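Side-chain contacts in putative modulator of DNA gyrase (Bacteroides thetaiotaomicron, PDB 1VPB), which is of unknown function but may act as a metallopeptidase of the U62 (PmbA/TldD) type: residues A131-L136 with K186-S191; M249-D252 with R258-S261. All coordinates share one frame; numbering follows the deposited sequence.

In the fold
Both contacts are apolar across their segments, and neither is touched by the other protein chain of the assembly. Contact 2 is fully buried, while contact 1 has three of its four touching residues buried and Leu136 partly exposed. Contact 1 ties the loop before helix 138-150 to strand 181-198 of the six-stranded antiparallel sheet. Contact 2 joins strand 245-251 of a mixed sheet to the helix 256-265 that follows it. They share no element and lie on opposite sides of the chain's centre, with centres 31 Å apart. Contact 1 is mainly aromatic; its threonine hydroxyl is bonded to neighbouring loops, the tyrosine's only weakly. Contact 2 is a meeting of methyl groups.

Contact 1 of 2, residues A131-L136 with K186-S191; sequences AKFASL and KSTWYS
Phe133 and Leu136 carry the apolar part of this contact, and both meet Tyr190 on the strand. Phe133 lies across Tyr190, with its CD1 3.9 Å from Tyr190 CZ. The hydroxyl of Tyr190 sits at the edge of the Phe133 ring, near its plane, with OH 3.5 Å from Phe133 CD1. Leu136 and Tyr190 reach toward each other from opposite directions, with Leu136 CD1 3.4 Å from Tyr190 CE2, a close fit. Thr188 adds its methyl, with CG2 3.9 Å from Phe133 CD1. With CG2 anti to the carbonyl carbon, Thr188 turns the methyl to Phe133. Its OG1 then lies between the backbone N and the carbonyl carbon, where it bonds to Leu215 O and Asp130 N.

A few other polar bonds accompany this patch. Tyr190 OH makes a weak bond to Asp130 OD2. On the loop side, Lys132 O accepts from both the backbone N and OG of Ser135, with OG at 2.8 Å from that oxygen. This ties down the turn that bears Phe133. Were Tyr190 an alanine, a gap would probably open beside Phe133 and Leu136, and Asp130 OD2 would lose its weak hydroxyl partner.

The arrangement is a loop packed on one face of an antiparallel sheet, in the PmbA/TldA central domain.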
ATOM      1  N   ALA A 131     -28.695   6.631  -9.352  1.00 35.66           N
ATOM      2  CA  ALA A 131     -28.945   7.974  -9.841  1.00 37.91           C
ATOM      3  C   ALA A 131     -29.131   9.029  -8.731  1.00 36.23           C
ATOM      4  O   ALA A 131     -28.966  10.223  -8.985  1.00 42.07           O
ATOM      5  CB  ALA A 131     -30.203   7.930 -10.673  1.00 42.32           C
ATOM      6  N   LYS A 132     -29.497   8.573  -7.549  1.00 38.09           N
ATOM      7  CA  LYS A 132     -29.592   9.432  -6.355  1.00 40.43           C
ATOM      8  C   LYS A 132     -28.250   9.979  -5.843  1.00 42.12           C
ATOM      9  O   LYS A 132     -28.210  10.917  -5.045  1.00 41.98           O
ATOM     10  CB  LYS A 132     -30.305   8.708  -5.255  1.00 39.57           C
ATOM     11  CG  LYS A 132     -31.738   8.266  -5.653  1.00 44.87           C
ATOM     12  CD  LYS A 132     -32.524   7.528  -4.545  1.00 53.30           C
ATOM     13  CE  LYS A 132     -33.978   7.160  -4.973  1.00 62.26           C
ATOM     14  NZ  LYS A 132     -34.506   5.816  -4.416  1.00 65.23           N
ATOM     15  N   PHE A 133     -27.146   9.424  -6.307  1.00 40.31           N
ATOM     16  CA  PHE A 133     -25.853   9.762  -5.741  1.00 37.67           C
ATOM     17  C   PHE A 133     -25.649  11.278  -5.596  1.00 39.13           C
ATOM     18  O   PHE A 133     -25.305  11.739  -4.534  1.00 37.79           O
ATOM     19  CB  PHE A 133     -24.742   9.146  -6.590  1.00 36.86           C
ATOM     20  CG  PHE A 133     -23.355   9.397  -6.050  1.00 36.86           C
ATOM     21  CD1 PHE A 133     -22.820   8.535  -5.110  1.00 40.14           C
ATOM     22  CD2 PHE A 133     -22.601  10.452  -6.488  1.00 36.77           C
ATOM     23  CE1 PHE A 133     -21.537   8.759  -4.597  1.00 38.85           C
ATOM     24  CE2 PHE A 133     -21.313  10.706  -5.950  1.00 37.75           C
ATOM     25  CZ  PHE A 133     -20.807   9.830  -5.011  1.00 39.26           C
ATOM     26  N   ALA A 134     -25.842  12.041  -6.668  1.00 42.22           N
ATOM     27  CA  ALA A 134     -25.452  13.444  -6.637  1.00 44.05           C
ATOM     28  C   ALA A 134     -26.373  14.243  -5.739  1.00 43.36           C
ATOM     29  O   ALA A 134     -25.959  15.273  -5.205  1.00 48.12           O
ATOM     30  CB  ALA A 134     -25.426  14.048  -8.006  1.00 46.93           C
ATOM     31  N   SER A 135     -27.571  13.754  -5.490  1.00 43.01           N
ATOM     32  CA  SER A 135     -28.513  14.498  -4.691  1.00 43.55           C
ATOM     33  C   SER A 135     -28.386  14.275  -3.173  1.00 41.25           C
ATOM     34  O   SER A 135     -29.116  14.918  -2.410  1.00 41.26           O
ATOM     35  CB  SER A 135     -29.946  14.084  -5.097  1.00 44.59           C
ATOM     36  OG  SER A 135     -30.253  12.787  -4.584  1.00 51.47           O
ATOM     37  N   LEU A 136     -27.542  13.341  -2.725  1.00 39.21           N
ATOM     38  CA  LEU A 136     -27.545  12.902  -1.315  1.00 38.40           C
ATOM     39  C   LEU A 136     -26.962  13.992  -0.463  1.00 36.26           C
ATOM     40  O   LEU A 136     -26.138  14.775  -0.962  1.00 39.28           O
ATOM     41  CB  LEU A 136     -26.699  11.636  -1.112  1.00 37.61           C
ATOM     42  CG  LEU A 136     -27.262  10.446  -1.875  1.00 41.16           C
ATOM     43  CD1 LEU A 136     -26.309   9.274  -1.725  1.00 46.95           C
ATOM     44  CD2 LEU A 136     -28.628  10.131  -1.327  1.00 46.37           C
ATOM     45  N   LYS A 186     -20.205   3.050 -15.704  1.00 32.97           N
ATOM     46  CA  LYS A 186     -20.413   3.975 -14.577  1.00 33.15           C
ATOM     47  C   LYS A 186     -20.970   3.135 -13.441  1.00 31.97           C
ATOM     48  O   LYS A 186     -21.698   2.186 -13.673  1.00 33.93           O
ATOM     49  CB  LYS A 186     -21.380   5.147 -14.881  1.00 36.87           C
ATOM     50  CG  LYS A 186     -22.747   4.700 -15.328  1.00 39.47           C
ATOM     51  CD  LYS A 186     -23.644   5.897 -15.684  1.00 45.02           C
ATOM     52  CE  LYS A 186     -24.934   5.419 -16.316  1.00 56.52           C
ATOM     53  NZ  LYS A 186     -25.915   6.513 -16.198  1.00 63.70           N
ATOM     54  N   SER A 187     -20.533   3.448 -12.228  1.00 30.99           N
ATOM     55  CA  SER A 187     -21.023   2.784 -11.045  1.00 31.33           C
ATOM     56  C   SER A 187     -20.869   3.645  -9.802  1.00 32.94           C
ATOM     57  O   SER A 187     -20.074   4.613  -9.759  1.00 32.87           O
ATOM     58  CB  SER A 187     -20.338   1.453 -10.842  1.00 34.93           C
ATOM     59  OG  SER A 187     -18.941   1.639 -10.637  1.00 37.53           O
ATOM     60  N   THR A 188     -21.632   3.260  -8.764  1.00 32.12           N
ATOM     61  CA  THR A 188     -21.547   3.875  -7.445  1.00 30.33           C
ATOM     62  C   THR A 188     -21.303   2.820  -6.399  1.00 31.85           C
ATOM     63  O   THR A 188     -21.456   1.586  -6.653  1.00 32.81           O
ATOM     64  CB  THR A 188     -22.849   4.672  -7.095  1.00 33.37           C
ATOM     65  OG1 THR A 188     -23.982   3.796  -7.373  1.00 33.82           O
ATOM     66  CG2 THR A 188     -22.995   5.857  -7.959  1.00 33.57           C
ATOM     67  N   TRP A 189     -20.864   3.276  -5.238  1.00 30.68           N
ATOM     68  CA  TRP A 189     -20.748   2.424  -4.063  1.00 32.57           C
ATOM     69  C   TRP A 189     -20.912   3.237  -2.804  1.00 32.34           C
ATOM     70  O   TRP A 189     -20.595   4.419  -2.750  1.00 31.60           O
ATOM     71  CB  TRP A 189     -19.434   1.618  -4.017  1.00 35.24           C
ATOM     72  CG  TRP A 189     -18.229   2.460  -3.901  1.00 35.16           C
ATOM     73  CD1 TRP A 189     -17.521   3.025  -4.931  1.00 39.48           C
ATOM     74  CD2 TRP A 189     -17.601   2.914  -2.679  1.00 34.99           C
ATOM     75  NE1 TRP A 189     -16.493   3.779  -4.417  1.00 38.38           N
ATOM     76  CE2 TRP A 189     -16.483   3.696  -3.048  1.00 35.22           C
ATOM     77  CE3 TRP A 189     -17.832   2.694  -1.327  1.00 35.35           C
ATOM     78  CZ2 TRP A 189     -15.646   4.312  -2.091  1.00 38.54           C
ATOM     79  CZ3 TRP A 189     -16.982   3.285  -0.380  1.00 35.85           C
ATOM     80  CH2 TRP A 189     -15.901   4.075  -0.779  1.00 38.99           C
ATOM     81  N   TYR A 190     -21.374   2.548  -1.763  1.00 30.51           N
ATOM     82  CA  TYR A 190     -21.535   3.105  -0.453  1.00 30.97           C
ATOM     83  C   TYR A 190     -21.135   2.057   0.572  1.00 32.97           C
ATOM     84  O   TYR A 190     -21.346   0.859   0.349  1.00 34.28           O
ATOM     85  CB  TYR A 190     -23.010   3.430  -0.184  1.00 31.47           C
ATOM     86  CG  TYR A 190     -23.676   4.310  -1.222  1.00 30.85           C
ATOM     87  CD1 TYR A 190     -24.251   3.757  -2.361  1.00 30.61           C
ATOM     88  CD2 TYR A 190     -23.749   5.690  -1.065  1.00 36.69           C
ATOM     89  CE1 TYR A 190     -24.857   4.569  -3.325  1.00 29.76           C
ATOM     90  CE2 TYR A 190     -24.364   6.495  -2.014  1.00 37.64           C
ATOM     91  CZ  TYR A 190     -24.916   5.936  -3.131  1.00 34.12           C
ATOM     92  OH  TYR A 190     -25.575   6.713  -4.080  1.00 37.95           O
ATOM     93  N   SER A 191     -20.561   2.505   1.681  1.00 31.56           N
ATOM     94  CA  SER A 191     -20.169   1.579   2.738  1.00 35.24           C
ATOM     95  C   SER A 191     -20.229   2.178   4.101  1.00 34.34           C
ATOM     96  O   SER A 191     -20.016   3.386   4.288  1.00 34.78           O
ATOM     97  CB  SER A 191     -18.773   1.048   2.463  1.00 37.54           C
ATOM     98  OG  SER A 191     -18.508  -0.067   3.289  1.00 47.06           O
TER

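Contact 2 of 2, residues M249-D252 with R258-S261; sequences MVVD and RLLS
Met249 has its CG anti to the backbone N (chi1 -179°), and the next torsion is also extended. The side chain therefore runs straight out from the strand as far as the sulfur. It bends only at the last torsion, chi3 59°, which turns the CE methyl to Leu259. Leu259 has CG anti to the carbonyl carbon, chi1 -66°, and its CD1 branch reaches forward from the helix. The two side chains meet tip to tip, with Met249 CE 3.6 Å from Leu259 CD1.

Val251 makes the second apolar contact. Its CG2 lies 4.0 Å from Leu259 CD1, and the two side chains cross at a slant. Val251 is two residues after Met249, so both point to the same side of the strand. The single methyl CD1 of Leu259 thus touches both of them. No hydrogen bond links the two segments, and all three touching side chains are buried. The link is one of methyl against methyl, and the nearest CA atoms, those of Val251 and Leu259, are 9.2 Å apart.

Leu259 also packs on Phe377 and Tyr391, and Met249 on Val374, on strands 370-378 and 388-399 of the same sheet. The backbone of Leu259 is held too, because its O accepts a bond from Trp420 NE1. Just past the strand, Asp252 OD1 bonds to Asn255 ND2 in the connection to the helix.

Taken together, this is a strand followed after a short connection by a helix whose inward leucine packs on alternate strand residues. It forms part of the hydrophobic core of the PmbA/TldA C-terminal domain, between helix 256-265 and the mixed sheet.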
ATOM      1  N   MET A 249     -13.242 -28.448   9.443  1.00 30.75           N
ATOM      2  CA  MET A 249     -13.121 -26.995   9.421  1.00 31.30           C
ATOM      3  C   MET A 249     -14.379 -26.354   8.850  1.00 32.45           C
ATOM      4  O   MET A 249     -14.782 -26.654   7.736  1.00 33.09           O
ATOM      5  CB  MET A 249     -11.901 -26.555   8.609  1.00 31.24           C
ATOM      6  CG  MET A 249     -11.736 -25.045   8.598  1.00 33.28           C
ATOM      7  SD  MET A 249     -10.252 -24.373   7.866  1.00 33.42           S
ATOM      8  CE  MET A 249     -10.313 -24.993   6.212  1.00 38.68           C
ATOM      9  N   VAL A 250     -14.998 -25.473   9.641  1.00 32.31           N
ATOM     10  CA  VAL A 250     -16.106 -24.655   9.157  1.00 32.46           C
ATOM     11  C   VAL A 250     -15.579 -23.211   8.975  1.00 32.80           C
ATOM     12  O   VAL A 250     -14.855 -22.696   9.824  1.00 34.09           O
ATOM     13  CB  VAL A 250     -17.327 -24.686  10.110  1.00 33.63           C
ATOM     14  CG1 VAL A 250     -18.493 -23.895   9.498  1.00 35.91           C
ATOM     15  CG2 VAL A 250     -17.756 -26.129  10.380  1.00 34.45           C
ATOM     16  N   VAL A 251     -15.922 -22.587   7.859  1.00 34.77           N
ATOM     17  CA  VAL A 251     -15.515 -21.203   7.583  1.00 33.39           C
ATOM     18  C   VAL A 251     -16.718 -20.331   7.258  1.00 35.93           C
ATOM     19  O   VAL A 251     -17.566 -20.704   6.458  1.00 33.68           O
ATOM     20  CB  VAL A 251     -14.512 -21.130   6.427  1.00 34.02           C
ATOM     21  CG1 VAL A 251     -13.889 -19.713   6.356  1.00 36.71           C
ATOM     22  CG2 VAL A 251     -13.445 -22.195   6.571  1.00 41.46           C
ATOM     23  N   ASP A 252     -16.780 -19.154   7.894  1.00 37.64           N
ATOM     24  CA  ASP A 252     -17.926 -18.256   7.702  1.00 38.01           C
ATOM     25  C   ASP A 252     -17.833 -17.492   6.401  1.00 38.59           C
ATOM     26  O   ASP A 252     -16.808 -17.553   5.733  1.00 39.87           O
ATOM     27  CB  ASP A 252     -18.134 -17.360   8.926  1.00 40.33           C
ATOM     28  CG  ASP A 252     -16.978 -16.424   9.209  1.00 46.52           C
ATOM     29  OD1 ASP A 252     -16.198 -16.099   8.288  1.00 43.25           O
ATOM     30  OD2 ASP A 252     -16.823 -15.966  10.382  1.00 47.78           O
ATOM     31  N   ARG A 258     -11.398 -16.188   1.324  1.00 39.97           N
ATOM     32  CA  ARG A 258      -9.950 -16.240   1.597  1.00 38.69           C
ATOM     33  C   ARG A 258      -9.272 -17.532   1.119  1.00 39.10           C
ATOM     34  O   ARG A 258      -8.227 -17.484   0.468  1.00 36.66           O
ATOM     35  CB  ARG A 258      -9.657 -16.024   3.097  1.00 43.07           C
ATOM     36  CG  ARG A 258      -8.168 -15.624   3.424  1.00 49.61           C
ATOM     37  CD  ARG A 258      -7.091 -16.742   3.675  1.00 60.52           C
ATOM     38  NE  ARG A 258      -5.775 -16.315   3.158  1.00 60.65           N
ATOM     39  CZ  ARG A 258      -4.706 -15.953   3.881  1.00 64.44           C
ATOM     40  NH1 ARG A 258      -4.687 -15.942   5.223  1.00 68.23           N
ATOM     41  NH2 ARG A 258      -3.613 -15.581   3.223  1.00 74.55           N
ATOM     42  N   LEU A 259      -9.857 -18.689   1.436  1.00 35.82           N
ATOM     43  CA  LEU A 259      -9.289 -19.956   0.975  1.00 36.82           C
ATOM     44  C   LEU A 259      -9.438 -20.201  -0.541  1.00 35.39           C
ATOM     45  O   LEU A 259      -8.678 -21.005  -1.117  1.00 35.63           O
ATOM     46  CB  LEU A 259      -9.922 -21.107   1.770  1.00 37.46           C
ATOM     47  CG  LEU A 259      -9.572 -21.118   3.247  1.00 42.70           C
ATOM     48  CD1 LEU A 259     -10.449 -22.150   3.970  1.00 42.68           C
ATOM     49  CD2 LEU A 259      -8.073 -21.432   3.401  1.00 38.38           C
ATOM     50  N   LEU A 260     -10.410 -19.541  -1.183  1.00 32.41           N
ATOM     51  CA  LEU A 260     -10.643 -19.679  -2.587  1.00 32.54           C
ATOM     52  C   LEU A 260      -9.703 -18.816  -3.400  1.00 33.59           C
ATOM     53  O   LEU A 260      -9.281 -19.173  -4.510  1.00 33.94           O
ATOM     54  CB  LEU A 260     -12.078 -19.271  -2.945  1.00 33.65           C
ATOM     55  CG  LEU A 260     -12.486 -19.509  -4.379  1.00 33.84           C
ATOM     56  CD1 LEU A 260     -12.423 -20.963  -4.797  1.00 37.18           C
ATOM     57  CD2 LEU A 260     -13.909 -19.004  -4.569  1.00 36.86           C
ATOM     58  N   SER A 261      -9.363 -17.683  -2.816  1.00 33.35           N
ATOM     59  CA  SER A 261      -8.532 -16.678  -3.497  1.00 36.21           C
ATOM     60  C   SER A 261      -7.252 -17.243  -4.154  1.00 34.25           C
ATOM     61  O   SER A 261      -7.032 -16.989  -5.315  1.00 35.11           O
ATOM     62  CB  SER A 261      -8.167 -15.559  -2.513  1.00 37.46           C
ATOM     63  OG  SER A 261      -7.503 -14.555  -3.222  1.00 45.18           O
TER